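PDB 6EDI: glucokinase from Leishmania braziliensis MHOM/BR/75/M2904, which probably catalyses the ATP-dependent phosphorylation of D-glucose to glucose 6-phosphate, as a glucokinase of the actin-like ATPase clan. Local coordinates for residues C45-T50 with N131-I136; H94-L99 with S105-V110; E336-F341 with S386-L391. All coordinates share one frame; numbering follows the deposited sequence.

Contact 1 (C45-T50 with N131-I136); sequences CDVGGT and NNLKGI
Val-47 and Leu-133 meet through one methyl each, CG1 of the valine lying 4.2 Å from CD1 of the leucine. The two side chains run at a slant to one another, and this single methyl pair makes the touch a small van der Waals contact between branch ends. Val-47 places CG1 anti to its backbone N (chi1 -178°), which sends this methyl out to the leucine while CG2 takes the place beside the backbone N. The other methyl of Leu-133, CD2, comes to 4.4 Å from the carbonyl O of Gly-49, a loose van der Waals approach of a methyl to a carbonyl oxygen, at the turn after the strand. Gly-49 has a positive phi of 73°, a conformation that suits glycine, and it lies in the short turn by which strand 41-48 reverses into antiparallel strand 51-58. The Asp-Val-Gly-Gly-Thr sequence at this first hairpin resembles the phosphate-1 loop of the actin-like ATPase clan, which in relatives lies by the ATP phosphates; a similar role is probable here.

Behind this first shell, Val-47, beta-branched and so well suited to an extended strand, is held by backbone hydrogen bonding to Ser-116. The preceding Asp-46 adds a side-chain bond from OD2 to Ser-116 OG, so the same serine is tied to the strand by backbone and side chain. Leu-133, in turn, belongs to an irregular loop whose next residue, Lys-134, bonds through its backbone to Ser-79. Val-47 also rests on Pro-118 and on Leu-84. The contact thus lies where strand 41-48, between strands 51-58 and 110-117, meets the loop linking strands 126-127 and 137-138, with helix 84-98 alongside.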
loop_
_atom_site.group_PDB
_atom_site.type_symbol
_atom_site.label_atom_id
_atom_site.label_comp_id
_atom_site.label_asym_id
_atom_site.label_seq_id
_atom_site.Cartn_x
_atom_site.Cartn_y
_atom_site.Cartn_z
ATOM N N CYS A 45 -13.756 -6.961 -19.089
ATOM C CA CYS A 45 -13.618 -5.908 -20.081
ATOM C C CYS A 45 -12.281 -5.225 -19.851
ATOM O O CYS A 45 -11.898 -4.963 -18.716
ATOM C CB CYS A 45 -14.768 -4.901 -19.978
ATOM S SG CYS A 45 -14.634 -3.440 -21.053
ATOM N N ASP A 46 -11.560 -4.967 -20.933
ATOM C CA ASP A 46 -10.310 -4.232 -20.842
ATOM C C ASP A 46 -10.265 -3.245 -21.999
ATOM O O ASP A 46 -10.719 -3.556 -23.107
ATOM C CB ASP A 46 -9.114 -5.188 -20.869
ATOM C CG ASP A 46 -7.777 -4.461 -20.981
ATOM O OD1 ASP A 46 -7.336 -4.202 -22.120
ATOM O OD2 ASP A 46 -7.160 -4.154 -19.932
ATOM N N VAL A 47 -9.763 -2.044 -21.725
ATOM C CA VAL A 47 -9.596 -1.024 -22.755
ATOM C C VAL A 47 -8.109 -0.749 -22.993
ATOM O O VAL A 47 -7.342 -0.624 -22.044
ATOM C CB VAL A 47 -10.297 0.271 -22.358
ATOM C CG1 VAL A 47 -10.155 1.300 -23.459
ATOM C CG2 VAL A 47 -11.763 0.007 -22.106
ATOM N N GLY A 48 -7.697 -0.696 -24.256
ATOM C CA GLY A 48 -6.319 -0.363 -24.603
ATOM C C GLY A 48 -6.173 -0.085 -26.090
ATOM O O GLY A 48 -6.537 -0.922 -26.923
ATOM N N GLY A 49 -5.646 1.087 -26.436
ATOM C CA GLY A 49 -5.589 1.493 -27.831
ATOM C C GLY A 49 -6.964 1.879 -28.350
ATOM O O GLY A 49 -7.649 2.709 -27.754
ATOM N N THR A 50 -7.365 1.279 -29.466
ATOM C CA THR A 50 -8.682 1.525 -30.046
ATOM C C THR A 50 -9.611 0.383 -29.753
ATOM O O THR A 50 -10.634 0.219 -30.422
ATOM C CB THR A 50 -8.625 1.605 -31.575
ATOM O OG1 THR A 50 -7.589 0.745 -32.074
ATOM C CG2 THR A 50 -8.375 3.002 -31.996
ATOM N N ASN A 131 -5.237 10.420 -21.669
ATOM C CA ASN A 131 -4.491 11.332 -22.531
ATOM C C ASN A 131 -4.874 11.195 -24.010
ATOM O O ASN A 131 -4.797 12.173 -24.763
ATOM C CB ASN A 131 -2.978 11.157 -22.340
ATOM C CG ASN A 131 -2.522 9.744 -22.626
ATOM O OD1 ASN A 131 -3.220 8.783 -22.301
ATOM N ND2 ASN A 131 -1.352 9.604 -23.252
ATOM N N ASN A 132 -5.294 9.994 -24.420
ATOM C CA ASN A 132 -5.623 9.746 -25.834
ATOM C C ASN A 132 -7.090 9.367 -26.134
ATOM O O ASN A 132 -7.455 9.073 -27.277
ATOM C CB ASN A 132 -4.634 8.750 -26.475
ATOM C CG ASN A 132 -4.763 7.335 -25.933
ATOM O OD1 ASN A 132 -5.816 6.931 -25.442
ATOM N ND2 ASN A 132 -3.682 6.562 -26.039
ATOM N N LEU A 133 -7.923 9.369 -25.101
ATOM C CA LEU A 133 -9.345 9.123 -25.274
ATOM C C LEU A 133 -10.109 10.276 -24.656
ATOM O O LEU A 133 -9.603 10.965 -23.764
ATOM C CB LEU A 133 -9.774 7.808 -24.611
ATOM C CG LEU A 133 -9.237 6.500 -25.183
ATOM C CD1 LEU A 133 -9.597 5.340 -24.275
ATOM C CD2 LEU A 133 -9.816 6.288 -26.562
ATOM N N LYS A 134 -11.334 10.465 -25.130
ATOM C CA LYS A 134 -12.231 11.483 -24.607
ATOM C C LYS A 134 -13.106 10.912 -23.492
ATOM O O LYS A 134 -13.335 9.708 -23.432
ATOM C CB LYS A 134 -13.136 11.954 -25.742
ATOM C CG LYS A 134 -13.679 13.337 -25.553
ATOM C CD LYS A 134 -13.237 14.240 -26.684
ATOM C CE LYS A 134 -12.922 15.627 -26.140
ATOM N NZ LYS A 134 -13.941 16.057 -25.143
ATOM N N GLY A 135 -13.605 11.776 -22.614
ATOM C CA GLY A 135 -14.671 11.388 -21.712
ATOM C C GLY A 135 -14.223 10.808 -20.387
ATOM O O GLY A 135 -13.035 10.551 -20.162
ATOM N N ILE A 136 -15.199 10.599 -19.514
ATOM C CA ILE A 136 -14.970 9.965 -18.228
ATOM C C ILE A 136 -15.761 8.661 -18.162
ATOM O O ILE A 136 -16.924 8.610 -18.573
ATOM C CB ILE A 136 -15.385 10.900 -17.077
ATOM C CG1 ILE A 136 -14.654 12.242 -17.201
ATOM C CG2 ILE A 136 -15.151 10.241 -15.713
ATOM C CD1 ILE A 136 -13.141 12.133 -17.198
#

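Contact 2 (H94-L99 with S105-V110); sequences HLKKNL and SFLRRV
Leu-95 and Leu-107 make the closest apolar touch between the two segments, CD1 of the former standing 4.0 Å from CD2 of the latter. The same CD1 of Leu-95 also reaches Phe-106, 4.3 Å from ring atom CD2, approaching the ring obliquely. A single methyl is therefore shared between a leucine and an aromatic ring. Lys-96 adds its aliphatic part, CE lying 4.3 Å from CD1 of Leu-107. A lysine suits this margin because its methylenes can lie against a leucine while the ammonium group extends toward Glu-145, a long, weak ion pair.

Polar bonds stay within each segment. Asn-98 ND2 donates to His-94 O at 3.1 Å, in the carbonyl plane on a lone pair and only 5° out of its own amide plane. The Asn-98 backbone N uses the same oxygen, so two N-H groups of one residue grip it. Arg-109 NE reaches Ser-105 O at 3.1 Å, tilted 29° from the carbonyl plane, while its NH1 and NH2 bond to Gly-39 O and Trp-36 O.

Leu-26 and Leu-30 also pack on Leu-95, and Phe-56 meets Phe-106 edge-to-face. Hydrophobic packing thus joins the C-terminal part of helix 84-98 to helix 104-107, while hydrogen bonds shape each piece separately.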
loop_
_atom_site.group_PDB
_atom_site.type_symbol
_atom_site.label_atom_id
_atom_site.label_comp_id
_atom_site.label_asym_id
_atom_site.label_seq_id
_atom_site.Cartn_x
_atom_site.Cartn_y
_atom_site.Cartn_z
ATOM N N HIS A 94 -27.765 -8.365 -27.788
ATOM C CA HIS A 94 -27.483 -9.595 -28.529
ATOM C C HIS A 94 -27.884 -10.821 -27.727
ATOM O O HIS A 94 -28.391 -11.791 -28.286
ATOM C CB HIS A 94 -26.005 -9.717 -28.895
ATOM C CG HIS A 94 -25.625 -11.071 -29.416
ATOM N ND1 HIS A 94 -25.680 -11.391 -30.755
ATOM C CD2 HIS A 94 -25.191 -12.186 -28.780
ATOM C CE1 HIS A 94 -25.294 -12.644 -30.922
ATOM N NE2 HIS A 94 -24.992 -13.151 -29.740
ATOM N N LEU A 95 -27.618 -10.793 -26.421
ATOM C CA LEU A 95 -27.974 -11.908 -25.553
ATOM C C LEU A 95 -29.489 -12.095 -25.458
ATOM O O LEU A 95 -29.972 -13.224 -25.446
ATOM C CB LEU A 95 -27.374 -11.740 -24.153
ATOM C CG LEU A 95 -25.853 -11.818 -24.014
ATOM C CD1 LEU A 95 -25.446 -11.533 -22.565
ATOM C CD2 LEU A 95 -25.342 -13.174 -24.453
ATOM N N LYS A 96 -30.235 -10.994 -25.381
ATOM C CA LYS A 96 -31.694 -11.072 -25.290
ATOM C C LYS A 96 -32.303 -11.482 -26.634
ATOM O O LYS A 96 -33.370 -12.094 -26.679
ATOM C CB LYS A 96 -32.298 -9.735 -24.844
ATOM C CG LYS A 96 -31.515 -8.968 -23.768
ATOM C CD LYS A 96 -31.621 -9.563 -22.369
ATOM C CE LYS A 96 -32.054 -8.507 -21.357
ATOM N NZ LYS A 96 -31.371 -7.201 -21.620
ATOM N N LYS A 97 -31.615 -11.146 -27.722
ATOM C CA LYS A 97 -32.103 -11.433 -29.070
ATOM C C LYS A 97 -31.697 -12.817 -29.577
ATOM O O LYS A 97 -32.398 -13.402 -30.406
ATOM C CB LYS A 97 -31.599 -10.389 -30.069
ATOM C CG LYS A 97 -32.313 -9.042 -30.063
ATOM C CD LYS A 97 -31.699 -8.157 -31.136
ATOM C CE LYS A 97 -32.288 -6.760 -31.151
ATOM N NZ LYS A 97 -31.745 -5.958 -32.287
ATOM N N ASN A 98 -30.558 -13.324 -29.105
ATOM C CA ASN A 98 -30.043 -14.607 -29.591
ATOM C C ASN A 98 -29.981 -15.722 -28.543
ATOM O O ASN A 98 -29.425 -16.789 -28.810
ATOM C CB ASN A 98 -28.674 -14.438 -30.270
ATOM C CG ASN A 98 -28.737 -13.573 -31.512
ATOM O OD1 ASN A 98 -28.934 -14.073 -32.623
ATOM N ND2 ASN A 98 -28.560 -12.266 -31.336
ATOM N N LEU A 99 -30.560 -15.494 -27.368
ATOM C CA LEU A 99 -30.734 -16.574 -26.400
ATOM C C LEU A 99 -32.223 -16.878 -26.248
ATOM O O LEU A 99 -33.056 -15.966 -26.290
ATOM C CB LEU A 99 -30.060 -16.261 -25.053
ATOM C CG LEU A 99 -28.525 -16.306 -25.112
ATOM C CD1 LEU A 99 -27.834 -15.824 -23.852
ATOM C CD2 LEU A 99 -28.065 -17.715 -25.442
ATOM N N SER A 105 -31.317 -17.163 -17.947
ATOM C CA SER A 105 -30.573 -18.132 -17.139
ATOM C C SER A 105 -29.083 -17.775 -17.043
ATOM O O SER A 105 -28.412 -18.120 -16.065
ATOM C CB SER A 105 -30.747 -19.556 -17.675
ATOM O OG SER A 105 -30.133 -19.712 -18.943
ATOM N N PHE A 106 -28.578 -17.073 -18.053
ATOM C CA PHE A 106 -27.181 -16.641 -18.065
ATOM C C PHE A 106 -26.924 -15.460 -17.119
ATOM O O PHE A 106 -26.069 -15.525 -16.231
ATOM C CB PHE A 106 -26.767 -16.264 -19.490
ATOM C CG PHE A 106 -25.286 -16.068 -19.659
ATOM C CD1 PHE A 106 -24.424 -17.159 -19.597
ATOM C CD2 PHE A 106 -24.758 -14.806 -19.891
ATOM C CE1 PHE A 106 -23.052 -16.994 -19.758
ATOM C CE2 PHE A 106 -23.389 -14.627 -20.057
ATOM C CZ PHE A 106 -22.537 -15.728 -19.988
ATOM N N LEU A 107 -27.677 -14.385 -17.321
ATOM C CA LEU A 107 -27.444 -13.136 -16.617
ATOM C C LEU A 107 -27.665 -13.270 -15.113
ATOM O O LEU A 107 -27.097 -12.515 -14.333
ATOM C CB LEU A 107 -28.316 -12.014 -17.192
ATOM C CG LEU A 107 -28.027 -11.540 -18.613
ATOM C CD1 LEU A 107 -29.033 -10.476 -19.044
ATOM C CD2 LEU A 107 -26.597 -11.005 -18.739
ATOM N N ARG A 108 -28.490 -14.225 -14.698
ATOM C CA ARG A 108 -28.740 -14.388 -13.264
ATOM C C ARG A 108 -27.520 -14.939 -12.546
ATOM O O ARG A 108 -27.442 -14.871 -11.324
ATOM C CB ARG A 108 -29.925 -15.316 -13.004
ATOM C CG ARG A 108 -31.233 -14.833 -13.584
ATOM C CD ARG A 108 -31.490 -13.349 -13.341
ATOM N NE ARG A 108 -32.793 -12.975 -13.887
ATOM C CZ ARG A 108 -33.010 -12.739 -15.175
ATOM N NH1 ARG A 108 -31.999 -12.827 -16.033
ATOM N NH2 ARG A 108 -34.228 -12.421 -15.603
ATOM N N ARG A 109 -26.575 -15.493 -13.300
ATOM C CA ARG A 109 -25.367 -16.052 -12.703
ATOM C C ARG A 109 -24.181 -15.094 -12.756
ATOM O O ARG A 109 -23.082 -15.452 -12.342
ATOM C CB ARG A 109 -25.022 -17.409 -13.318
ATOM C CG ARG A 109 -26.037 -18.508 -12.978
ATOM C CD ARG A 109 -25.710 -19.796 -13.695
ATOM N NE ARG A 109 -25.935 -19.685 -15.133
ATOM C CZ ARG A 109 -24.999 -19.851 -16.061
ATOM N NH1 ARG A 109 -23.752 -20.146 -15.711
ATOM N NH2 ARG A 109 -25.314 -19.732 -17.345
ATOM N N VAL A 110 -24.421 -13.868 -13.222
ATOM C CA VAL A 110 -23.364 -12.852 -13.280
ATOM C C VAL A 110 -22.994 -12.475 -11.858
ATOM O O VAL A 110 -23.793 -11.894 -11.133
ATOM C CB VAL A 110 -23.786 -11.582 -14.069
ATOM C CG1 VAL A 110 -22.680 -10.524 -14.015
ATOM C CG2 VAL A 110 -24.087 -11.922 -15.518
#

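Contact 3 (E336-F341 with S386-L391); sequences ETTMQF and SRTTFL
Thr-338 touches Thr-388 and Phe-390 with different branches of one small side chain. Its methyl CG2 faces Thr-388, coming 3.4 Å from OG1 and 3.9 Å from CB, and the two threonines slide past each other in opposite directions. This is van der Waals packing of a methyl on a hydroxyl oxygen. With chi1 -62°, OG1 of Thr-338 lies beside the backbone N and CG2 anti to it, which turns the methyl to the strand side. With the alpha carbons of Thr-338 and Thr-388 7.4 Å apart, the short threonine side chains already meet.

The aromatic contact uses the other branch. OG1 of Thr-338 sits at the edge of the Phe-390 ring, near its plane, 3.6 Å from CZ and 4.0 Å from CE1. An oxygen at a ring edge faces the weakly positive C-H rim, so the approach is probably mildly favourable. Ile-331 and Thr-334 of helix 317-341 also touch this phenylalanine, and Trp-182 meets its ring with the planes at about 30°.

Hydrogen bonding satisfies both hydroxyls outside the contact. Thr-338 OG1 bonds to Thr-334 O, one turn back along its helix, and Thr-388 OG1 bonds to Pro-343 O, just past the end of that helix. Another face of the helix belongs to the dimer: Gln-340 OE1 bonds to Gln-340 NE2 of the second subunit, and Glu-336 OE2 to Ser-239 OG of that subunit.

All three touching residues are buried, and threonine hydroxyls can line such a core because each has a backbone carbonyl as partner. The methyl of Thr-338 on Thr-388 and its hydroxyl at the phenyl edge then join helix 317-341 to strand 389-393 by close packing, without a direct polar bond between the segments.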
loop_
_atom_site.group_PDB
_atom_site.type_symbol
_atom_site.label_atom_id
_atom_site.label_comp_id
_atom_site.label_asym_id
_atom_site.label_seq_id
_atom_site.Cartn_x
_atom_site.Cartn_y
_atom_site.Cartn_z
ATOM N N GLU A 336 13.070 -1.200 -2.538
ATOM C CA GLU A 336 12.201 -0.252 -1.834
ATOM C C GLU A 336 10.782 -0.790 -1.590
ATOM O O GLU A 336 10.236 -0.637 -0.498
ATOM C CB GLU A 336 12.136 1.098 -2.567
ATOM C CG GLU A 336 13.472 1.843 -2.701
ATOM C CD GLU A 336 14.320 1.862 -1.431
ATOM O OE1 GLU A 336 13.783 1.888 -0.297
ATOM O OE2 GLU A 336 15.558 1.867 -1.569
ATOM N N THR A 337 10.175 -1.416 -2.592
ATOM C CA THR A 337 8.797 -1.890 -2.420
ATOM C C THR A 337 8.746 -3.080 -1.468
ATOM O O THR A 337 7.802 -3.217 -0.679
ATOM C CB THR A 337 8.114 -2.220 -3.775
ATOM O OG1 THR A 337 8.795 -3.304 -4.425
ATOM C CG2 THR A 337 8.134 -0.988 -4.683
ATOM N N THR A 338 9.788 -3.912 -1.521
ATOM C CA THR A 338 9.891 -5.091 -0.675
ATOM C C THR A 338 10.034 -4.651 0.772
ATOM O O THR A 338 9.397 -5.211 1.677
ATOM C CB THR A 338 11.081 -5.970 -1.083
ATOM O OG1 THR A 338 10.884 -6.435 -2.433
ATOM C CG2 THR A 338 11.244 -7.156 -0.153
ATOM N N MET A 339 10.870 -3.649 1.015
ATOM C CA MET A 339 10.945 -3.123 2.373
ATOM C C MET A 339 9.622 -2.483 2.834
ATOM O O MET A 339 9.172 -2.743 3.936
ATOM C CB MET A 339 12.112 -2.133 2.514
ATOM C CG MET A 339 12.291 -1.621 3.950
ATOM S SD MET A 339 12.759 -2.919 5.101
ATOM C CE MET A 339 11.401 -2.838 6.259
ATOM N N GLN A 340 8.983 -1.653 2.014
ATOM C CA GLN A 340 7.799 -0.953 2.532
ATOM C C GLN A 340 6.640 -1.879 2.832
ATOM O O GLN A 340 5.922 -1.685 3.807
ATOM C CB GLN A 340 7.299 0.099 1.554
ATOM C CG GLN A 340 8.240 1.246 1.319
ATOM C CD GLN A 340 7.714 2.118 0.221
ATOM O OE1 GLN A 340 8.048 1.926 -0.955
ATOM N NE2 GLN A 340 6.835 3.049 0.582
ATOM N N PHE A 341 6.446 -2.869 1.975
ATOM C CA PHE A 341 5.293 -3.748 2.088
ATOM C C PHE A 341 5.554 -5.112 2.747
ATOM O O PHE A 341 4.593 -5.864 3.052
ATOM C CB PHE A 341 4.731 -3.972 0.678
ATOM C CG PHE A 341 4.267 -2.716 0.004
ATOM C CD1 PHE A 341 3.267 -1.941 0.580
ATOM C CD2 PHE A 341 4.803 -2.327 -1.230
ATOM C CE1 PHE A 341 2.797 -0.791 -0.043
ATOM C CE2 PHE A 341 4.352 -1.165 -1.872
ATOM C CZ PHE A 341 3.353 -0.386 -1.275
ATOM N N SER A 386 15.299 -10.348 1.994
ATOM C CA SER A 386 15.540 -11.737 1.593
ATOM C C SER A 386 14.426 -12.683 2.052
ATOM O O SER A 386 14.430 -13.866 1.709
ATOM C CB SER A 386 16.888 -12.214 2.133
ATOM O OG SER A 386 16.943 -12.046 3.533
ATOM N N ARG A 387 13.472 -12.162 2.818
ATOM C CA ARG A 387 12.313 -12.961 3.225
ATOM C C ARG A 387 11.397 -13.250 2.047
ATOM O O ARG A 387 10.617 -14.205 2.076
ATOM C CB ARG A 387 11.515 -12.247 4.314
ATOM C CG ARG A 387 12.311 -11.952 5.579
ATOM C CD ARG A 387 11.447 -11.185 6.562
ATOM N NE ARG A 387 12.129 -10.901 7.828
ATOM C CZ ARG A 387 11.541 -10.335 8.873
ATOM N NH1 ARG A 387 10.258 -10.010 8.800
ATOM N NH2 ARG A 387 12.227 -10.099 9.989
ATOM N N THR A 388 11.503 -12.415 1.013
ATOM C CA THR A 388 10.554 -12.406 -0.100
ATOM C C THR A 388 10.947 -13.320 -1.264
ATOM O O THR A 388 12.081 -13.286 -1.744
ATOM C CB THR A 388 10.333 -10.953 -0.610
ATOM O OG1 THR A 388 9.809 -10.155 0.462
ATOM C CG2 THR A 388 9.360 -10.921 -1.788
ATOM N N THR A 389 9.990 -14.131 -1.709
ATOM C CA THR A 389 10.152 -14.997 -2.867
ATOM C C THR A 389 9.854 -14.178 -4.118
ATOM O O THR A 389 8.787 -13.564 -4.209
ATOM C CB THR A 389 9.181 -16.195 -2.764
ATOM O OG1 THR A 389 9.552 -17.006 -1.642
ATOM C CG2 THR A 389 9.189 -17.043 -4.029
ATOM N N PHE A 390 10.793 -14.142 -5.070
ATOM C CA PHE A 390 10.590 -13.400 -6.319
ATOM C C PHE A 390 10.208 -14.329 -7.452
ATOM O O PHE A 390 10.759 -15.427 -7.575
ATOM C CB PHE A 390 11.832 -12.609 -6.729
ATOM C CG PHE A 390 11.918 -11.239 -6.105
ATOM C CD1 PHE A 390 11.925 -11.085 -4.724
ATOM C CD2 PHE A 390 12.005 -10.110 -6.902
ATOM C CE1 PHE A 390 12.012 -9.821 -4.156
ATOM C CE2 PHE A 390 12.100 -8.853 -6.356
ATOM C CZ PHE A 390 12.096 -8.698 -4.979
ATOM N N LEU A 391 9.240 -13.884 -8.245
ATOM C CA LEU A 391 8.742 -14.641 -9.393
ATOM C C LEU A 391 8.794 -13.775 -10.649
ATOM O O LEU A 391 8.759 -12.549 -10.564
ATOM C CB LEU A 391 7.298 -15.109 -9.156
ATOM C CG LEU A 391 6.946 -15.902 -7.898
ATOM C CD1 LEU A 391 5.467 -16.256 -7.940
ATOM C CD2 LEU A 391 7.791 -17.165 -7.775
#

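Overall arrangement
From the N terminus, contact 1 opens at strand 41-48 and closes beyond strand 126-127, with 80 residues between its segments. Contact 2 is nested inside that loop: its short connection joins the C-terminal part of helix 84-98 to helix 104-107, running into strand 110-117. Both tie together elements around the first mixed sheet, contact 1 a strand end and a loop, contact 2 two helices, with centres 27 Å apart. Contact 3 follows in series and ties long helix 317-341 to strand 389-393 of the other mixed sheet. It lies across the chain's centre from both others, its centre 44 Å from that of contact 2.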